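Local coordinates for amyloid-like protein 1 (Homo sapiens, PDB 3PMR) that probably binds heparin and takes part in cell adhesion, with an all-helical E2 domain that pairs into a dimer, at residues B[182-187]-B[199-204]; B[124-129]-B[191-196]; B[42-47]-B[79-84]. All coordinates share one frame; numbering follows the deposited sequence.

How the interactions relate
Interaction 3 comes first along the chain and is closed before the other two begin; it joins helices 26-56 and 64-119. Interactions 1 and 2 alternate along the sequence (124-129, 182-187, 191-196, 199-204) and share helix 191-207. Their centres lie about 10 Å apart and their atoms touch: L187 CD1 is 4.0 Å from V129 CG1 and 4.1 Å from L193 CG. They therefore form one apolar cluster. Interaction 3 lies on the opposite side of the chain's centre, with its own centre about 55 Å from that of interaction 1 and about 62 Å from that of interaction 2. Such separation fits an elongated E2 domain with two helical substructures connected through the long helix 64-119.

Interaction 1. Residues B[182-187]-B[199-204]; sequences QSLGLL and PQIQEL
L187 and I201 reach toward each other tip to tip, and their terminal methyls make the tight half of this contact: L187 CD2 to I201 CD1 is 3.2 Å. That is shorter than ordinary carbon-carbon packing, so the exact separation is doubtful, although the pairing itself is plain. I201 presents this methyl on an extended branch, with CD1 anti to CA (chi2 172°), which carries it across toward the opposing helix.

The second half is looser. I201 turns its other branch, CG2, to L184 CD1 at 4.2 Å, an ordinary contact at the outer limit of packing. The L184 torsions fit no standard leucine conformer (chi1 -92°), and the residue is partly exposed, whereas L187 and I201 are buried. I201 thus divides its two branches between leucines one helical turn apart. The backbones stay well separated, with L184 CA 9.0 Å from I201 CA, and no hydrogen bond crosses, so side-chain methyls alone span the gap.

The two segments run in roughly opposite senses, clearly tilted, the end of helix 159-187 against helix 191-207 after a short turn. Helix 64-119 adds L119 against L187, helix 126-157 lays L133 against I201, and further along helix 191-207, L205 touches L184, so these two helices pack within a four-helix neighbourhood.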
loop_
_atom_site.group_PDB
_atom_site.type_symbol
_atom_site.label_atom_id
_atom_site.label_comp_id
_atom_site.label_asym_id
_atom_site.label_seq_id
_atom_site.Cartn_x
_atom_site.Cartn_y
_atom_site.Cartn_z
ATOM N N GLN B 182 -4.982 -29.721 18.447
ATOM C CA GLN B 182 -4.159 -30.909 18.290
ATOM C C GLN B 182 -2.866 -30.759 19.119
ATOM O O GLN B 182 -2.412 -31.726 19.730
ATOM C CB GLN B 182 -3.820 -31.143 16.808
ATOM C CG GLN B 182 -4.885 -31.900 15.989
ATOM C CD GLN B 182 -4.554 -31.956 14.483
ATOM O OE1 GLN B 182 -3.442 -31.629 14.067
ATOM N NE2 GLN B 182 -5.526 -32.379 13.670
ATOM N N SER B 183 -2.284 -29.557 19.158
ATOM C CA SER B 183 -1.052 -29.344 19.927
ATOM C C SER B 183 -1.326 -29.489 21.416
ATOM O O SER B 183 -0.542 -30.104 22.136
ATOM C CB SER B 183 -0.437 -27.958 19.655
ATOM O OG SER B 183 -1.181 -26.902 20.249
ATOM N N LEU B 184 -2.435 -28.917 21.878
ATOM C CA LEU B 184 -2.811 -29.012 23.284
ATOM C C LEU B 184 -3.151 -30.460 23.616
ATOM O O LEU B 184 -3.125 -30.859 24.775
ATOM C CB LEU B 184 -4.011 -28.109 23.576
ATOM C CG LEU B 184 -3.722 -26.679 24.055
ATOM C CD1 LEU B 184 -2.370 -26.191 23.591
ATOM C CD2 LEU B 184 -4.828 -25.773 23.551
ATOM N N GLY B 185 -3.469 -31.241 22.589
ATOM C CA GLY B 185 -3.784 -32.642 22.791
ATOM C C GLY B 185 -2.503 -33.432 22.981
ATOM O O GLY B 185 -2.479 -34.456 23.664
ATOM N N LEU B 186 -1.423 -32.961 22.366
ATOM C CA LEU B 186 -0.145 -33.635 22.504
ATOM C C LEU B 186 0.334 -33.459 23.941
ATOM O O LEU B 186 0.925 -34.366 24.519
ATOM C CB LEU B 186 0.878 -33.043 21.533
ATOM C CG LEU B 186 0.870 -33.580 20.102
ATOM C CD1 LEU B 186 1.485 -32.556 19.165
ATOM C CD2 LEU B 186 1.632 -34.894 20.048
ATOM N N LEU B 187 0.061 -32.282 24.501
ATOM C CA LEU B 187 0.445 -31.931 25.862
ATOM C C LEU B 187 -0.361 -32.689 26.903
ATOM O O LEU B 187 0.071 -32.823 28.051
ATOM C CB LEU B 187 0.248 -30.429 26.097
ATOM C CG LEU B 187 0.457 -29.959 27.541
ATOM C CD1 LEU B 187 1.920 -30.170 27.932
ATOM C CD2 LEU B 187 0.079 -28.501 27.687
ATOM N N PRO B 199 -3.170 -23.066 33.403
ATOM C CA PRO B 199 -3.366 -21.632 33.665
ATOM C C PRO B 199 -2.559 -20.679 32.766
ATOM O O PRO B 199 -3.081 -19.664 32.302
ATOM C CB PRO B 199 -3.031 -21.504 35.158
ATOM C CG PRO B 199 -2.294 -22.798 35.491
ATOM C CD PRO B 199 -2.987 -23.810 34.659
ATOM N N GLN B 200 -1.293 -21.004 32.510
ATOM C CA GLN B 200 -0.442 -20.169 31.656
ATOM C C GLN B 200 -0.855 -20.262 30.190
ATOM O O GLN B 200 -0.816 -19.269 29.458
ATOM C CB GLN B 200 1.019 -20.588 31.823
ATOM C CG GLN B 200 1.620 -20.006 33.085
ATOM C CD GLN B 200 2.704 -20.874 33.670
ATOM O OE1 GLN B 200 2.449 -22.009 34.076
ATOM N NE2 GLN B 200 3.933 -20.342 33.721
ATOM N N ILE B 201 -1.231 -21.465 29.765
ATOM C CA ILE B 201 -1.665 -21.687 28.389
ATOM C C ILE B 201 -2.953 -20.930 28.101
ATOM O O ILE B 201 -3.139 -20.398 27.005
ATOM C CB ILE B 201 -1.919 -23.169 28.115
ATOM C CG1 ILE B 201 -0.611 -23.953 28.253
ATOM C CG2 ILE B 201 -2.520 -23.339 26.722
ATOM C CD1 ILE B 201 -0.788 -25.454 28.188
ATOM N N GLN B 202 -3.850 -20.907 29.083
ATOM C CA GLN B 202 -5.114 -20.199 28.939
ATOM C C GLN B 202 -4.857 -18.719 28.706
ATOM O O GLN B 202 -5.515 -18.088 27.873
ATOM C CB GLN B 202 -5.971 -20.385 30.191
ATOM C CG GLN B 202 -7.335 -21.003 29.894
ATOM C CD GLN B 202 -7.221 -22.401 29.283
ATOM O OE1 GLN B 202 -6.783 -23.343 29.948
ATOM N NE2 GLN B 202 -7.612 -22.539 28.003
ATOM N N GLU B 203 -3.901 -18.167 29.448
ATOM C CA GLU B 203 -3.562 -16.760 29.303
ATOM C C GLU B 203 -3.034 -16.521 27.890
ATOM O O GLU B 203 -3.349 -15.509 27.257
ATOM C CB GLU B 203 -2.513 -16.343 30.343
ATOM C CG GLU B 203 -2.165 -14.857 30.317
ATOM N N LEU B 204 -2.236 -17.464 27.394
ATOM C CA LEU B 204 -1.679 -17.358 26.050
ATOM C C LEU B 204 -2.801 -17.343 25.010
ATOM O O LEU B 204 -2.879 -16.433 24.181
ATOM C CB LEU B 204 -0.740 -18.536 25.757
ATOM C CG LEU B 204 0.522 -18.708 26.618
ATOM C CD1 LEU B 204 1.218 -20.005 26.239
ATOM C CD2 LEU B 204 1.466 -17.525 26.427
#

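Interaction 2. Residues B[124-129]-B[191-196]; sequences PQAERV and PHLAQE
The pyrrolidine ring of P124 is the sole ring in this contact, and it meets L193 through one corner: P124 CB lies 3.7 Å from L193 CD2. The other partners are aliphatic. L193 works as a fork. Its CD2 also meets V129 CG2 at 3.9 Å, where the two side chains approach tip to tip. Its CD1 rests against A126, 3.9 Å from A126 CB and equally near the alpha carbon. Having CG swung anti to the backbone N (chi1 -158°) directs the fork at the first turn of the facing helix. Replacing L193 by an alanine would probably open a gap between P124, A126 and V129, leaving all three without their shared partner across the contact.

No hydrogen bond crosses, and the closest alpha carbons, those of A126 and L193, are 6.6 Å apart. L197 extends the same apolar seam along A126 and V129, while F115 and L119 of helix 64-119 back V129. Q125 holds the N-cap position of helix 126-157. The first turns of helices 126-157 and 191-207 meet here, the last helix closing over the end of the helical bundle that forms this part of the all-helical E2 domain.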
loop_
_atom_site.group_PDB
_atom_site.type_symbol
_atom_site.label_atom_id
_atom_site.label_comp_id
_atom_site.label_asym_id
_atom_site.label_seq_id
_atom_site.Cartn_x
_atom_site.Cartn_y
_atom_site.Cartn_z
ATOM N N PRO B 124 10.565 -34.238 30.843
ATOM C CA PRO B 124 9.938 -32.986 30.409
ATOM C C PRO B 124 10.082 -31.845 31.412
ATOM O O PRO B 124 9.714 -31.984 32.578
ATOM C CB PRO B 124 8.474 -33.384 30.220
ATOM C CG PRO B 124 8.572 -34.832 29.824
ATOM C CD PRO B 124 9.584 -35.339 30.816
ATOM N N GLN B 125 10.618 -30.720 30.953
ATOM C CA GLN B 125 10.777 -29.544 31.801
ATOM C C GLN B 125 9.622 -28.604 31.488
ATOM O O GLN B 125 9.521 -28.093 30.374
ATOM C CB GLN B 125 12.106 -28.844 31.508
ATOM C CG GLN B 125 13.328 -29.553 32.078
ATOM C CD GLN B 125 14.624 -29.062 31.467
ATOM O OE1 GLN B 125 15.697 -29.207 32.054
ATOM N NE2 GLN B 125 14.535 -28.491 30.270
ATOM N N ALA B 126 8.751 -28.386 32.467
ATOM C CA ALA B 126 7.597 -27.518 32.279
ATOM C C ALA B 126 7.925 -26.207 31.586
ATOM O O ALA B 126 7.297 -25.851 30.594
ATOM C CB ALA B 126 6.936 -27.225 33.617
ATOM N N GLU B 127 8.905 -25.499 32.094
ATOM C CA GLU B 127 9.278 -24.230 31.528
ATOM C C GLU B 127 9.735 -24.330 30.091
ATOM O O GLU B 127 9.497 -23.458 29.323
ATOM C CB GLU B 127 10.352 -23.575 32.363
ATOM C CG GLU B 127 10.698 -22.203 31.917
ATOM N N ARG B 128 10.409 -25.391 29.735
ATOM C CA ARG B 128 10.839 -25.544 28.374
ATOM C C ARG B 128 9.687 -25.886 27.439
ATOM O O ARG B 128 9.650 -25.462 26.323
ATOM C CB ARG B 128 11.925 -26.578 28.271
ATOM C CG ARG B 128 12.434 -26.761 26.915
ATOM N N VAL B 129 8.749 -26.661 27.942
ATOM C CA VAL B 129 7.571 -27.046 27.177
ATOM C C VAL B 129 6.680 -25.825 26.984
ATOM O O VAL B 129 6.196 -25.577 25.885
ATOM C CB VAL B 129 6.762 -28.148 27.902
ATOM C CG1 VAL B 129 5.417 -28.364 27.199
ATOM C CG2 VAL B 129 7.550 -29.440 27.914
ATOM N N PRO B 191 -0.443 -35.947 31.536
ATOM C CA PRO B 191 -1.385 -35.344 32.483
ATOM C C PRO B 191 -0.773 -34.368 33.484
ATOM O O PRO B 191 -1.139 -33.189 33.521
ATOM C CB PRO B 191 -1.998 -36.560 33.169
ATOM C CG PRO B 191 -1.996 -37.584 32.079
ATOM C CD PRO B 191 -0.616 -37.411 31.499
ATOM N N HIS B 192 0.151 -34.862 34.301
ATOM C CA HIS B 192 0.786 -34.016 35.302
ATOM C C HIS B 192 1.212 -32.685 34.683
ATOM O O HIS B 192 0.896 -31.608 35.199
ATOM C CB HIS B 192 2.000 -34.733 35.905
ATOM N N LEU B 193 1.909 -32.774 33.554
ATOM C CA LEU B 193 2.405 -31.600 32.855
ATOM C C LEU B 193 1.293 -30.674 32.373
ATOM O O LEU B 193 1.377 -29.459 32.542
ATOM C CB LEU B 193 3.272 -32.038 31.670
ATOM C CG LEU B 193 4.278 -31.013 31.143
ATOM C CD1 LEU B 193 5.114 -30.467 32.291
ATOM C CD2 LEU B 193 5.171 -31.670 30.105
ATOM N N ALA B 194 0.249 -31.244 31.780
ATOM C CA ALA B 194 -0.863 -30.448 31.269
ATOM C C ALA B 194 -1.551 -29.647 32.370
ATOM O O ALA B 194 -1.835 -28.456 32.195
ATOM C CB ALA B 194 -1.876 -31.357 30.568
ATOM N N GLN B 195 -1.824 -30.303 33.496
ATOM C CA GLN B 195 -2.484 -29.656 34.623
ATOM C C GLN B 195 -1.661 -28.466 35.101
ATOM O O GLN B 195 -2.178 -27.365 35.281
ATOM C CB GLN B 195 -2.656 -30.658 35.775
ATOM N N GLU B 196 -0.369 -28.713 35.286
ATOM C CA GLU B 196 0.576 -27.708 35.745
ATOM C C GLU B 196 0.702 -26.475 34.841
ATOM O O GLU B 196 0.998 -25.376 35.318
ATOM C CB GLU B 196 1.958 -28.356 35.915
ATOM C CG GLU B 196 3.077 -27.392 36.260
#

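Interaction 3. Residues B[42-47]-B[79-84]; sequences MRQINE and QTLEEQ
L81 crosses I45 at about a right angle, its forked end set against the I45 CG1 branch rather than the branch tip. The closest approach is L81 CD2 to I45 CG1, 3.9 Å. L81 CD1 lies 4.1 Å from I45 CG1, so both methyls bear on one carbon. The leucine conformation explains this. CG lies anti to the backbone N (chi1 -170°) and CD1 anti to CA (chi2 163°), an extended shape that sends CD1 deep toward the opposing backbone, where it comes within 4.1 Å of I45 N. That methyl also grazes the base of Q44, L81 CD1 to Q44 CB being 4.2 Å.

I45 places CG1 beside its own backbone N (chi1 -64°), which turns this branch to the leucine even though its CB is directed neither at the opposing helix nor away from it. Q44 uses only its aliphatic root here; its chain runs out extended beyond CG, and OE1 is hydrogen-bonded to NH1 of R41. Q84 OE1 bonds the same R41 NH1, so this arginine links the two helices beside the apolar contact. The helices come within 7.9 Å between the alpha carbons of I45 and L81.

The second subunit packs here too: its Y151 lies on I45, and E82 makes a salt bridge to R166 and a hydrogen bond to Y151 of that subunit. With no directional bond of its own, the aliphatic contact probably leaves specificity to the R41 bonds and E82's two across subunits; this buried carboxylate is likely to stay charged and tie the helix pair to the dimer.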
loop_
_atom_site.group_PDB
_atom_site.type_symbol
_atom_site.label_atom_id
_atom_site.label_comp_id
_atom_site.label_asym_id
_atom_site.label_seq_id
_atom_site.Cartn_x
_atom_site.Cartn_y
_atom_site.Cartn_z
ATOM N N MET B 42 7.677 5.950 -13.994
ATOM C CA MET B 42 7.357 7.373 -14.001
ATOM C C MET B 42 8.189 8.082 -15.082
ATOM O O MET B 42 7.665 8.919 -15.809
ATOM C CB MET B 42 7.618 7.981 -12.613
ATOM C CG MET B 42 6.499 7.686 -11.613
ATOM S SD MET B 42 6.930 8.142 -9.925
ATOM C CE MET B 42 7.179 9.919 -10.131
ATOM N N ARG B 43 9.471 7.736 -15.198
ATOM C CA ARG B 43 10.343 8.335 -16.224
ATOM C C ARG B 43 9.910 7.978 -17.646
ATOM O O ARG B 43 10.007 8.803 -18.557
ATOM C CB ARG B 43 11.793 7.882 -16.064
ATOM C CG ARG B 43 12.483 8.340 -14.809
ATOM C CD ARG B 43 13.986 8.189 -14.964
ATOM N NE ARG B 43 14.649 8.055 -13.671
ATOM C CZ ARG B 43 14.670 6.931 -12.960
ATOM N NH1 ARG B 43 14.069 5.839 -13.420
ATOM N NH2 ARG B 43 15.283 6.900 -11.786
ATOM N N GLN B 44 9.469 6.741 -17.844
ATOM C CA GLN B 44 9.023 6.305 -19.168
ATOM C C GLN B 44 7.747 7.041 -19.559
ATOM O O GLN B 44 7.598 7.476 -20.688
ATOM C CB GLN B 44 8.759 4.797 -19.184
ATOM C CG GLN B 44 10.010 3.952 -19.079
ATOM C CD GLN B 44 9.702 2.471 -18.868
ATOM O OE1 GLN B 44 8.555 2.033 -18.980
ATOM N NE2 GLN B 44 10.733 1.698 -18.564
ATOM N N ILE B 45 6.825 7.168 -18.618
ATOM C CA ILE B 45 5.577 7.869 -18.880
ATOM C C ILE B 45 5.891 9.315 -19.240
ATOM O O ILE B 45 5.319 9.880 -20.165
ATOM C CB ILE B 45 4.660 7.887 -17.639
ATOM C CG1 ILE B 45 4.241 6.460 -17.277
ATOM C CG2 ILE B 45 3.451 8.767 -17.908
ATOM C CD1 ILE B 45 3.487 6.346 -15.962
ATOM N N ASN B 46 6.794 9.920 -18.486
ATOM C CA ASN B 46 7.130 11.292 -18.752
ATOM C C ASN B 46 7.726 11.447 -20.158
ATOM O O ASN B 46 7.343 12.336 -20.891
ATOM C CB ASN B 46 8.090 11.815 -17.688
ATOM C CG ASN B 46 8.178 13.323 -17.699
ATOM O OD1 ASN B 46 7.163 14.018 -17.584
ATOM N ND2 ASN B 46 9.384 13.839 -17.858
ATOM N N GLU B 47 8.639 10.562 -20.534
ATOM C CA GLU B 47 9.261 10.618 -21.855
ATOM C C GLU B 47 8.211 10.470 -22.959
ATOM O O GLU B 47 8.266 11.162 -23.972
ATOM C CB GLU B 47 10.329 9.527 -21.974
ATOM C CG GLU B 47 10.927 9.342 -23.373
ATOM C CD GLU B 47 11.360 10.657 -24.032
ATOM O OE1 GLU B 47 11.980 11.504 -23.350
ATOM O OE2 GLU B 47 11.090 10.842 -25.239
ATOM N N GLN B 79 -1.039 2.331 -24.159
ATOM C CA GLN B 79 -1.773 1.095 -23.895
ATOM C C GLN B 79 -0.741 0.025 -23.542
ATOM O O GLN B 79 -0.881 -0.697 -22.560
ATOM C CB GLN B 79 -2.539 0.656 -25.146
ATOM C CG GLN B 79 -3.170 -0.719 -25.031
ATOM C CD GLN B 79 -4.617 -0.647 -24.625
ATOM O OE1 GLN B 79 -5.482 -0.329 -25.442
ATOM N NE2 GLN B 79 -4.893 -0.925 -23.358
ATOM N N THR B 80 0.291 -0.063 -24.369
ATOM C CA THR B 80 1.370 -1.024 -24.167
ATOM C C THR B 80 2.077 -0.782 -22.833
ATOM O O THR B 80 2.396 -1.727 -22.111
ATOM C CB THR B 80 2.415 -0.937 -25.305
ATOM O OG1 THR B 80 1.787 -1.245 -26.554
ATOM C CG2 THR B 80 3.553 -1.911 -25.069
ATOM N N LEU B 81 2.314 0.483 -22.504
ATOM C CA LEU B 81 2.999 0.817 -21.257
ATOM C C LEU B 81 2.125 0.484 -20.036
ATOM O O LEU B 81 2.618 -0.007 -19.023
ATOM C CB LEU B 81 3.381 2.298 -21.256
ATOM C CG LEU B 81 4.301 2.798 -20.146
ATOM C CD1 LEU B 81 4.896 4.144 -20.558
ATOM C CD2 LEU B 81 3.528 2.919 -18.852
ATOM N N GLU B 82 0.832 0.756 -20.138
ATOM C CA GLU B 82 -0.079 0.454 -19.046
ATOM C C GLU B 82 -0.093 -1.054 -18.777
ATOM O O GLU B 82 -0.137 -1.480 -17.624
ATOM C CB GLU B 82 -1.494 0.950 -19.375
ATOM C CG GLU B 82 -1.685 2.470 -19.206
ATOM C CD GLU B 82 -2.878 3.010 -19.988
ATOM O OE1 GLU B 82 -3.722 2.201 -20.427
ATOM O OE2 GLU B 82 -2.975 4.244 -20.157
ATOM N N GLU B 83 -0.034 -1.847 -19.843
ATOM C CA GLU B 83 -0.052 -3.307 -19.733
ATOM C C GLU B 83 1.210 -3.841 -19.077
ATOM O O GLU B 83 1.158 -4.774 -18.273
ATOM C CB GLU B 83 -0.248 -3.942 -21.115
ATOM C CG GLU B 83 -1.644 -3.725 -21.679
ATOM C CD GLU B 83 -1.770 -4.130 -23.139
ATOM O OE1 GLU B 83 -0.762 -4.590 -23.727
ATOM O OE2 GLU B 83 -2.878 -3.988 -23.700
ATOM N N GLN B 84 2.343 -3.236 -19.412
ATOM C CA GLN B 84 3.614 -3.637 -18.834
ATOM C C GLN B 84 3.700 -3.262 -17.359
ATOM O O GLN B 84 4.258 -4.013 -16.566
ATOM C CB GLN B 84 4.773 -2.983 -19.584
ATOM C CG GLN B 84 4.985 -3.532 -20.981
ATOM C CD GLN B 84 6.190 -2.920 -21.655
ATOM O OE1 GLN B 84 6.980 -2.217 -21.019
ATOM N NE2 GLN B 84 6.350 -3.192 -22.947
#